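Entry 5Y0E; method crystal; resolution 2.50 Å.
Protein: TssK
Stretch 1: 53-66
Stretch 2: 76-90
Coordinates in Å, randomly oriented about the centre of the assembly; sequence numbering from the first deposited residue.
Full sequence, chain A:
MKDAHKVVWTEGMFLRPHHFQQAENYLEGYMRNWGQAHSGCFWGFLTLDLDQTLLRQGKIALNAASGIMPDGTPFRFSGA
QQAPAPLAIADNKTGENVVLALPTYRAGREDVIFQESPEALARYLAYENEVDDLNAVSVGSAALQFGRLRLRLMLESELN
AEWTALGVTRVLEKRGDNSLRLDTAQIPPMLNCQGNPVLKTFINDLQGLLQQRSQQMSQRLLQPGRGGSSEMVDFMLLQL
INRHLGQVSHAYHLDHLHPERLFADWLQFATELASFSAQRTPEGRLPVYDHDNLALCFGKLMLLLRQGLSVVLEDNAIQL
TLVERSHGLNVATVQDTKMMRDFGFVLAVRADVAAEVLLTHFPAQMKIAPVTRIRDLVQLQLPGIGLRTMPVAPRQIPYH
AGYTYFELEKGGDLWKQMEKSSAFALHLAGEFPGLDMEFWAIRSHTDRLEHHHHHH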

ATOM      1  N   THR A  53      21.186 -21.165  21.453  1.00 65.49           N
ATOM      2  CA  THR A  53      21.993 -22.056  22.272  1.00 63.82           C
ATOM      3  C   THR A  53      23.054 -21.287  23.047  1.00 62.97           C
ATOM      4  O   THR A  53      23.277 -21.551  24.227  1.00 66.93           O
ATOM      5  CB  THR A  53      22.638 -23.121  21.392  1.00 65.38           C
ATOM      6  OG1 THR A  53      23.788 -22.566  20.751  1.00 70.81           O
ATOM      7  CG2 THR A  53      21.674 -23.570  20.316  1.00 67.75           C
ATOM      8  N   LEU A  54      23.707 -20.324  22.413  1.00 60.77           N
ATOM      9  CA  LEU A  54      24.708 -19.558  23.137  1.00 60.89           C
ATOM     10  C   LEU A  54      24.109 -18.528  24.071  1.00 62.65           C
ATOM     11  O   LEU A  54      24.843 -17.950  24.876  1.00 65.14           O
ATOM     12  CB  LEU A  54      25.653 -18.854  22.172  1.00 62.88           C
ATOM     13  CG  LEU A  54      27.081 -19.396  22.151  1.00 62.14           C
ATOM     14  CD1 LEU A  54      27.126 -20.758  21.519  1.00 63.17           C
ATOM     15  CD2 LEU A  54      27.987 -18.446  21.408  1.00 61.34           C
ATOM     16  N   LEU A  55      22.811 -18.263  23.978  1.00 63.88           N
ATOM     17  CA  LEU A  55      22.205 -17.350  24.932  1.00 60.94           C
ATOM     18  C   LEU A  55      22.415 -17.839  26.341  1.00 64.49           C
ATOM     19  O   LEU A  55      22.462 -17.043  27.280  1.00 65.90           O
ATOM     20  CB  LEU A  55      20.721 -17.212  24.663  1.00 59.77           C
ATOM     21  CG  LEU A  55      20.438 -16.192  23.593  1.00 58.83           C
ATOM     22  CD1 LEU A  55      18.971 -16.168  23.354  1.00 61.09           C
ATOM     23  CD2 LEU A  55      20.932 -14.859  24.066  1.00 56.34           C
ATOM     24  N   ARG A  56      22.569 -19.139  26.498  1.00 66.86           N
ATOM     25  CA  ARG A  56      22.653 -19.753  27.804  1.00 66.08           C
ATOM     26  C   ARG A  56      24.007 -19.586  28.446  1.00 66.70           C
ATOM     27  O   ARG A  56      24.243 -20.160  29.507  1.00 72.90           O
ATOM     28  CB  ARG A  56      22.319 -21.225  27.682  1.00 67.29           C
ATOM     29  CG  ARG A  56      21.245 -21.438  26.653  1.00 72.06           C
ATOM     30  CD  ARG A  56      20.646 -22.805  26.738  1.00 73.08           C
ATOM     31  NE  ARG A  56      21.602 -23.843  26.399  1.00 74.49           N
ATOM     32  CZ  ARG A  56      21.282 -24.949  25.733  1.00 84.40           C
ATOM     33  NH1 ARG A  56      20.033 -25.137  25.329  1.00 84.42           N
ATOM     34  NH2 ARG A  56      22.208 -25.862  25.459  1.00 84.50           N
ATOM     35  N   GLN A  57      24.903 -18.819  27.853  1.00 64.84           N
ATOM     36  CA  GLN A  57      26.201 -18.614  28.476  1.00 61.86           C
ATOM     37  C   GLN A  57      26.544 -17.138  28.559  1.00 64.38           C
ATOM     38  O   GLN A  57      27.716 -16.772  28.621  1.00 66.86           O
ATOM     39  CB  GLN A  57      27.287 -19.369  27.725  1.00 67.47           C
ATOM     40  CG  GLN A  57      26.763 -20.571  26.995  1.00 67.18           C
ATOM     41  CD  GLN A  57      27.811 -21.186  26.083  1.00 74.38           C
ATOM     42  OE1 GLN A  57      28.901 -20.638  25.925  1.00 80.56           O
ATOM     43  NE2 GLN A  57      27.480 -22.316  25.459  1.00 69.57           N
ATOM     44  N   GLY A  58      25.534 -16.279  28.565  1.00 64.14           N
ATOM     45  CA  GLY A  58      25.819 -14.871  28.635  1.00 63.86           C
ATOM     46  C   GLY A  58      26.413 -14.320  27.376  1.00 62.07           C
ATOM     47  O   GLY A  58      27.076 -13.287  27.414  1.00 62.20           O
ATOM     48  N   LYS A  59      26.186 -14.983  26.255  1.00 60.45           N
ATOM     49  CA  LYS A  59      26.742 -14.568  24.979  1.00 60.99           C
ATOM     50  C   LYS A  59      25.616 -14.231  24.015  1.00 58.90           C
ATOM     51  O   LYS A  59      24.642 -14.983  23.894  1.00 57.53           O
ATOM     52  CB  LYS A  59      27.645 -15.665  24.395  1.00 65.22           C
ATOM     53  CG  LYS A  59      28.991 -15.818  25.127  1.00 68.10           C
ATOM     54  CD  LYS A  59      29.788 -17.003  24.616  1.00 67.36           C
ATOM     55  CE  LYS A  59      30.956 -17.348  25.538  1.00 72.37           C
ATOM     56  NZ  LYS A  59      32.094 -16.397  25.445  1.00 70.13           N
ATOM     57  N   ILE A  60      25.748 -13.092  23.353  1.00 54.29           N
ATOM     58  CA  ILE A  60      24.967 -12.780  22.166  1.00 52.24           C
ATOM     59  C   ILE A  60      25.762 -13.213  20.945  1.00 49.09           C
ATOM     60  O   ILE A  60      26.870 -12.730  20.715  1.00 46.35           O
ATOM     61  CB  ILE A  60      24.647 -11.287  22.090  1.00 52.78           C
ATOM     62  CG1 ILE A  60      23.806 -10.866  23.287  1.00 51.09           C
ATOM     63  CG2 ILE A  60      23.938 -10.995  20.793  1.00 51.89           C
ATOM     64  CD1 ILE A  60      22.609 -11.718  23.451  1.00 51.60           C
ATOM     65  N   ALA A  61      25.196 -14.107  20.158  1.00 47.63           N
ATOM     66  CA  ALA A  61      25.845 -14.560  18.946  1.00 50.35           C
ATOM     67  C   ALA A  61      24.852 -14.593  17.792  1.00 50.77           C
ATOM     68  O   ALA A  61      23.718 -15.048  17.947  1.00 50.31           O
ATOM     69  CB  ALA A  61      26.460 -15.932  19.154  1.00 50.57           C
ATOM     70  N   LEU A  62      25.295 -14.142  16.627  1.00 50.54           N
ATOM     71  CA  LEU A  62      24.490 -14.194  15.415  1.00 49.11           C
ATOM     72  C   LEU A  62      24.900 -15.393  14.578  1.00 49.64           C
ATOM     73  O   LEU A  62      26.030 -15.455  14.111  1.00 51.44           O
ATOM     74  CB  LEU A  62      24.658 -12.919  14.606  1.00 44.91           C
ATOM     75  CG  LEU A  62      24.338 -11.704  15.440  1.00 45.87           C
ATOM     76  CD1 LEU A  62      24.488 -10.457  14.625  1.00 43.28           C
ATOM     77  CD2 LEU A  62      22.941 -11.843  15.961  1.00 45.16           C
ATOM     78  N   ASN A  63      23.980 -16.335  14.383  1.00 51.91           N
ATOM     79  CA  ASN A  63      24.211 -17.402  13.412  1.00 51.37           C
ATOM     80  C   ASN A  63      24.473 -16.834  12.018  1.00 53.27           C
ATOM     81  O   ASN A  63      25.408 -17.248  11.332  1.00 54.91           O
ATOM     82  CB  ASN A  63      23.006 -18.344  13.367  1.00 52.92           C
ATOM     83  CG  ASN A  63      23.021 -19.381  14.462  1.00 54.31           C
ATOM     84  OD1 ASN A  63      24.074 -19.834  14.890  1.00 59.31           O
ATOM     85  ND2 ASN A  63      21.841 -19.782  14.906  1.00 55.70           N
ATOM     86  N   ALA A  64      23.649 -15.885  11.587  1.00 52.19           N
ATOM     87  CA  ALA A  64      23.656 -15.364  10.231  1.00 48.26           C
ATOM     88  C   ALA A  64      22.934 -14.028  10.235  1.00 48.37           C
ATOM     89  O   ALA A  64      22.103 -13.770  11.102  1.00 50.02           O
ATOM     90  CB  ALA A  64      22.979 -16.331   9.265  1.00 46.24           C
ATOM     91  N   ALA A  65      23.249 -13.190   9.255  1.00 45.78           N
ATOM     92  CA  ALA A  65      22.563 -11.916   9.105  1.00 45.64           C
ATOM     93  C   ALA A  65      22.912 -11.312   7.755  1.00 45.87           C
ATOM     94  O   ALA A  65      23.963 -11.598   7.188  1.00 47.72           O
ATOM     95  CB  ALA A  65      22.940 -10.948  10.222  1.00 43.38           C
ATOM     96  N   SER A  66      22.026 -10.456   7.255  1.00 44.50           N
ATOM     97  CA  SER A  66      22.316  -9.701   6.046  1.00 40.79           C
ATOM     98  C   SER A  66      21.543  -8.396   6.079  1.00 41.75           C
ATOM     99  O   SER A  66      20.488  -8.300   6.706  1.00 42.40           O
ATOM    100  CB  SER A  66      21.975 -10.498   4.793  1.00 40.41           C
ATOM    101  OG  SER A  66      20.631 -10.907   4.812  1.00 45.70           O
ATOM    102  N   ARG A  76      26.683  -9.514   4.649  1.00 39.84           N
ATOM    103  CA  ARG A  76      26.066 -10.825   4.641  1.00 44.72           C
ATOM    104  C   ARG A  76      27.067 -11.793   5.247  1.00 50.99           C
ATOM    105  O   ARG A  76      28.232 -11.787   4.858  1.00 57.28           O
ATOM    106  CB  ARG A  76      25.692 -11.244   3.220  1.00 49.48           C
ATOM    107  CG  ARG A  76      25.228 -12.674   3.100  1.00 55.97           C
ATOM    108  CD  ARG A  76      24.941 -13.043   1.654  1.00 65.88           C
ATOM    109  NE  ARG A  76      24.177 -11.994   0.988  1.00 70.15           N
ATOM    110  CZ  ARG A  76      22.848 -11.944   0.953  1.00 70.62           C
ATOM    111  NH1 ARG A  76      22.126 -12.893   1.536  1.00 66.63           N
ATOM    112  NH2 ARG A  76      22.233 -10.944   0.332  1.00 68.44           N
ATOM    113  N   PHE A  77      26.633 -12.601   6.207  1.00 49.77           N
ATOM    114  CA  PHE A  77      27.517 -13.606   6.767  1.00 48.12           C
ATOM    115  C   PHE A  77      26.690 -14.777   7.249  1.00 50.68           C
ATOM    116  O   PHE A  77      25.482 -14.672   7.439  1.00 52.21           O
ATOM    117  CB  PHE A  77      28.392 -13.055   7.899  1.00 50.81           C
ATOM    118  CG  PHE A  77      27.633 -12.630   9.129  1.00 52.14           C
ATOM    119  CD1 PHE A  77      27.119 -13.560  10.015  1.00 54.37           C
ATOM    120  CD2 PHE A  77      27.469 -11.299   9.415  1.00 51.02           C
ATOM    121  CE1 PHE A  77      26.436 -13.169  11.136  1.00 54.68           C
ATOM    122  CE2 PHE A  77      26.792 -10.901  10.544  1.00 52.59           C
ATOM    123  CZ  PHE A  77      26.275 -11.839  11.403  1.00 55.99           C
ATOM    124  N   SER A  78      27.361 -15.898   7.449  1.00 51.07           N
ATOM    125  CA  SER A  78      26.696 -17.083   7.958  1.00 53.24           C
ATOM    126  C   SER A  78      27.742 -18.012   8.537  1.00 57.67           C
ATOM    127  O   SER A  78      28.860 -18.093   8.041  1.00 58.31           O
ATOM    128  CB  SER A  78      25.905 -17.799   6.880  1.00 51.80           C
ATOM    129  OG  SER A  78      25.396 -19.002   7.397  1.00 58.80           O
ATOM    130  N   GLY A  79      27.371 -18.699   9.599  1.00 61.93           N
ATOM    131  CA  GLY A  79      28.311 -19.582  10.236  1.00 60.99           C
ATOM    132  C   GLY A  79      29.222 -18.859  11.195  1.00 61.28           C
ATOM    133  O   GLY A  79      29.589 -17.706  10.983  1.00 56.86           O
ATOM    134  N   ALA A  80      29.618 -19.568  12.245  1.00 64.03           N
ATOM    135  CA  ALA A  80      30.469 -18.981  13.265  1.00 62.85           C
ATOM    136  C   ALA A  80      31.801 -18.522  12.701  1.00 62.43           C
ATOM    137  O   ALA A  80      32.414 -17.604  13.244  1.00 62.43           O
ATOM    138  CB  ALA A  80      30.686 -19.986  14.388  1.00 59.77           C
ATOM    139  N   GLN A  81      32.264 -19.142  11.618  1.00 63.79           N
ATOM    140  CA  GLN A  81      33.525 -18.740  11.007  1.00 63.31           C
ATOM    141  C   GLN A  81      33.486 -17.296  10.539  1.00 63.20           C
ATOM    142  O   GLN A  81      34.494 -16.592  10.611  1.00 61.05           O
ATOM    143  CB  GLN A  81      33.856 -19.648   9.825  1.00 67.65           C
ATOM    144  CG  GLN A  81      33.564 -21.129  10.047  1.00 71.01           C
ATOM    145  CD  GLN A  81      32.094 -21.489   9.860  1.00 71.37           C
ATOM    146  OE1 GLN A  81      31.212 -20.720  10.212  1.00 69.48           O
ATOM    147  NE2 GLN A  81      31.833 -22.662   9.297  1.00 73.38           N
ATOM    148  N   GLN A  82      32.330 -16.830  10.069  1.00 63.67           N
ATOM    149  CA  GLN A  82      32.214 -15.472   9.554  1.00 60.98           C
ATOM    150  C   GLN A  82      31.476 -14.523  10.474  1.00 60.24           C
ATOM    151  O   GLN A  82      31.682 -13.311  10.368  1.00 59.43           O
ATOM    152  CB  GLN A  82      31.499 -15.468   8.201  1.00 58.84           C
ATOM    153  CG  GLN A  82      31.639 -16.742   7.438  1.00 59.08           C
ATOM    154  CD  GLN A  82      30.726 -16.788   6.226  1.00 60.61           C
ATOM    155  OE1 GLN A  82      29.761 -16.052   6.145  1.00 61.14           O
ATOM    156  NE2 GLN A  82      31.032 -17.656   5.281  1.00 61.19           N
ATOM    157  N   ALA A  83      30.685 -15.018  11.385  1.00 59.18           N
ATOM    158  CA  ALA A  83      30.014 -14.104  12.252  1.00 53.08           C
ATOM    159  C   ALA A  83      30.963 -13.321  13.117  1.00 54.26           C
ATOM    160  O   ALA A  83      32.052 -13.721  13.470  1.00 58.89           O
ATOM    161  CB  ALA A  83      29.039 -14.850  13.113  1.00 50.91           C
ATOM    162  N   PRO A  84      30.491 -12.212  13.616  1.00 51.24           N
ATOM    163  CA  PRO A  84      31.299 -11.436  14.531  1.00 50.58           C
ATOM    164  C   PRO A  84      31.499 -12.175  15.841  1.00 51.93           C
ATOM    165  O   PRO A  84      30.691 -12.991  16.253  1.00 51.20           O
ATOM    166  CB  PRO A  84      30.429 -10.229  14.800  1.00 48.82           C
ATOM    167  CG  PRO A  84      29.532 -10.160  13.656  1.00 48.89           C
ATOM    168  CD  PRO A  84      29.226 -11.561  13.328  1.00 50.15           C
ATOM    169  N   ALA A  85      32.582 -11.837  16.514  1.00 54.17           N
ATOM    170  CA  ALA A  85      32.909 -12.405  17.799  1.00 52.83           C
ATOM    171  C   ALA A  85      31.758 -12.225  18.731  1.00 50.88           C
ATOM    172  O   ALA A  85      31.255 -11.150  18.878  1.00 51.39           O
ATOM    173  CB  ALA A  85      34.109 -11.707  18.372  1.00 49.30           C
ATOM    174  N   PRO A  86      31.326 -13.294  19.370  1.00 49.48           N
ATOM    175  CA  PRO A  86      30.214 -13.185  20.292  1.00 50.40           C
ATOM    176  C   PRO A  86      30.481 -12.243  21.437  1.00 51.60           C
ATOM    177  O   PRO A  86      31.582 -12.062  21.910  1.00 51.56           O
ATOM    178  CB  PRO A  86      30.027 -14.607  20.762  1.00 50.68           C
ATOM    179  CG  PRO A  86      30.437 -15.398  19.594  1.00 47.73           C
ATOM    180  CD  PRO A  86      31.637 -14.687  19.079  1.00 51.19           C
ATOM    181  N   LEU A  87      29.416 -11.634  21.899  1.00 51.64           N
ATOM    182  CA  LEU A  87      29.532 -10.671  22.938  1.00 45.69           C
ATOM    183  C   LEU A  87      29.109 -11.187  24.269  1.00 53.89           C
ATOM    184  O   LEU A  87      27.974 -11.545  24.470  1.00 55.02           O
ATOM    185  CB  LEU A  87      28.705  -9.466  22.586  1.00 45.66           C
ATOM    186  CG  LEU A  87      28.700  -8.325  23.559  1.00 49.09           C
ATOM    187  CD1 LEU A  87      30.005  -7.596  23.485  1.00 46.86           C
ATOM    188  CD2 LEU A  87      27.582  -7.395  23.177  1.00 50.16           C
ATOM    189  N   ALA A  88      30.063 -11.252  25.174  1.00 56.26           N
ATOM    190  CA  ALA A  88      29.785 -11.647  26.542  1.00 54.91           C
ATOM    191  C   ALA A  88      29.153 -10.488  27.283  1.00 54.65           C
ATOM    192  O   ALA A  88      29.585  -9.342  27.159  1.00 53.89           O
ATOM    193  CB  ALA A  88      31.067 -12.075  27.246  1.00 56.35           C
ATOM    194  N   ILE A  89      28.101 -10.803  28.001  1.00 57.42           N
ATOM    195  CA  ILE A  89      27.387  -9.816  28.759  1.00 61.57           C
ATOM    196  C   ILE A  89      27.826  -9.960  30.189  1.00 63.05           C
ATOM    197  O   ILE A  89      27.830 -11.031  30.741  1.00 63.12           O
ATOM    198  CB  ILE A  89      25.881 -10.013  28.631  1.00 62.74           C
ATOM    199  CG1 ILE A  89      25.441  -9.730  27.213  1.00 60.19           C
ATOM    200  CG2 ILE A  89      25.155  -9.045  29.519  1.00 66.06           C
ATOM    201  CD1 ILE A  89      25.754  -8.326  26.776  1.00 56.04           C
ATOM    202  N   ALA A  90      28.247  -8.859  30.770  1.00 69.46           N
ATOM    203  CA  ALA A  90      28.728  -8.876  32.124  1.00 75.18           C
ATOM    204  C   ALA A  90      27.613  -9.150  33.087  1.00 81.21           C
ATOM    205  O   ALA A  90      26.461  -9.056  32.749  1.00 81.68           O
ATOM    206  CB  ALA A  90      29.391  -7.567  32.456  1.00 77.51           C
TER

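The two stretches pair as antiparallel strands in two separate places, and the chain of the first stretch turns a corner at Asn63 between them. Every hydrogen bond that crosses between the stretches is backbone to backbone.

The first ladder joins Gly58–Ile60 to Leu87–Ile89. Ile60 and Leu87 form a hydrogen-bonded pair and satisfy each other twice. Ile60 N donates to Leu87 O at 2.9 Å, and Leu87 N donates to Ile60 O at 3.0 Å. Both bonds are nearly straight. Two residues along, Ile89 N donates to Gly58 O at 2.8 Å. Lys59 and Ala88 sit between these bonds as a non-hydrogen-bonded pair. Lys59 CA lies 3.3 Å from Leu87 O, and Ala88 CA lies 3.3 Å from Gly58 O, both as CA-H...O contacts. Gly58 has a positive phi, which favours glycine.

The second ladder joins Ala64–Ser66 to Arg76–Ser78. Here Ala65 and Phe77 are the hydrogen-bonded pair. Phe77 N donates to Ala65 O at 3.0 Å, and Ala65 N donates to Phe77 O at 3.2 Å. Gly79 N donates to Asn63 O at 3.0 Å, with a more bent angle of 136°. Gly79 O in turn accepts from Gln82 N at 3.0 Å and Ala83 N at 2.9 Å, within its own stretch. Ser78 N donates to the side chain of Gln82, reaching OE1 at 2.7 Å. Asn63 ND2 and Ser66 OG are satisfied elsewhere in the structure.

The side chains that meet are largely apolar. Phe77 has the most area covered by the other stretch. Phe77 CZ lies 3.6 Å from Ala65 CB and 3.7 Å from Leu62 CB. Leu62 CB and Asn63 O lie at the ring edge, while Ala65 N lies over one face. Ala65 CB shares the ring's side of the sheet.

At the other ladder, Ile60 and Leu87 share a face, with their CB atoms 4.5 Å apart. Ile60 CG1 also meets Ile89 CG1 at 4.4 Å. The CA-to-CB bond of Pro86 points toward the first stretch, and Pro86 CG packs against Ala61 CB at 4.0 Å and Leu54 CD2 at 4.3 Å. Pro86 has no amide hydrogen to donate, but its CA makes a CA-H...O contact with Ile60 O at 3.4 Å.

Ser66 and Arg76 face the same side as Ala64 and Ser78. Ser66 CB lies over one face of the Arg76 guanidinium, 4.0 Å from NH1. This is packing, with no hydrogen bond between the two side chains.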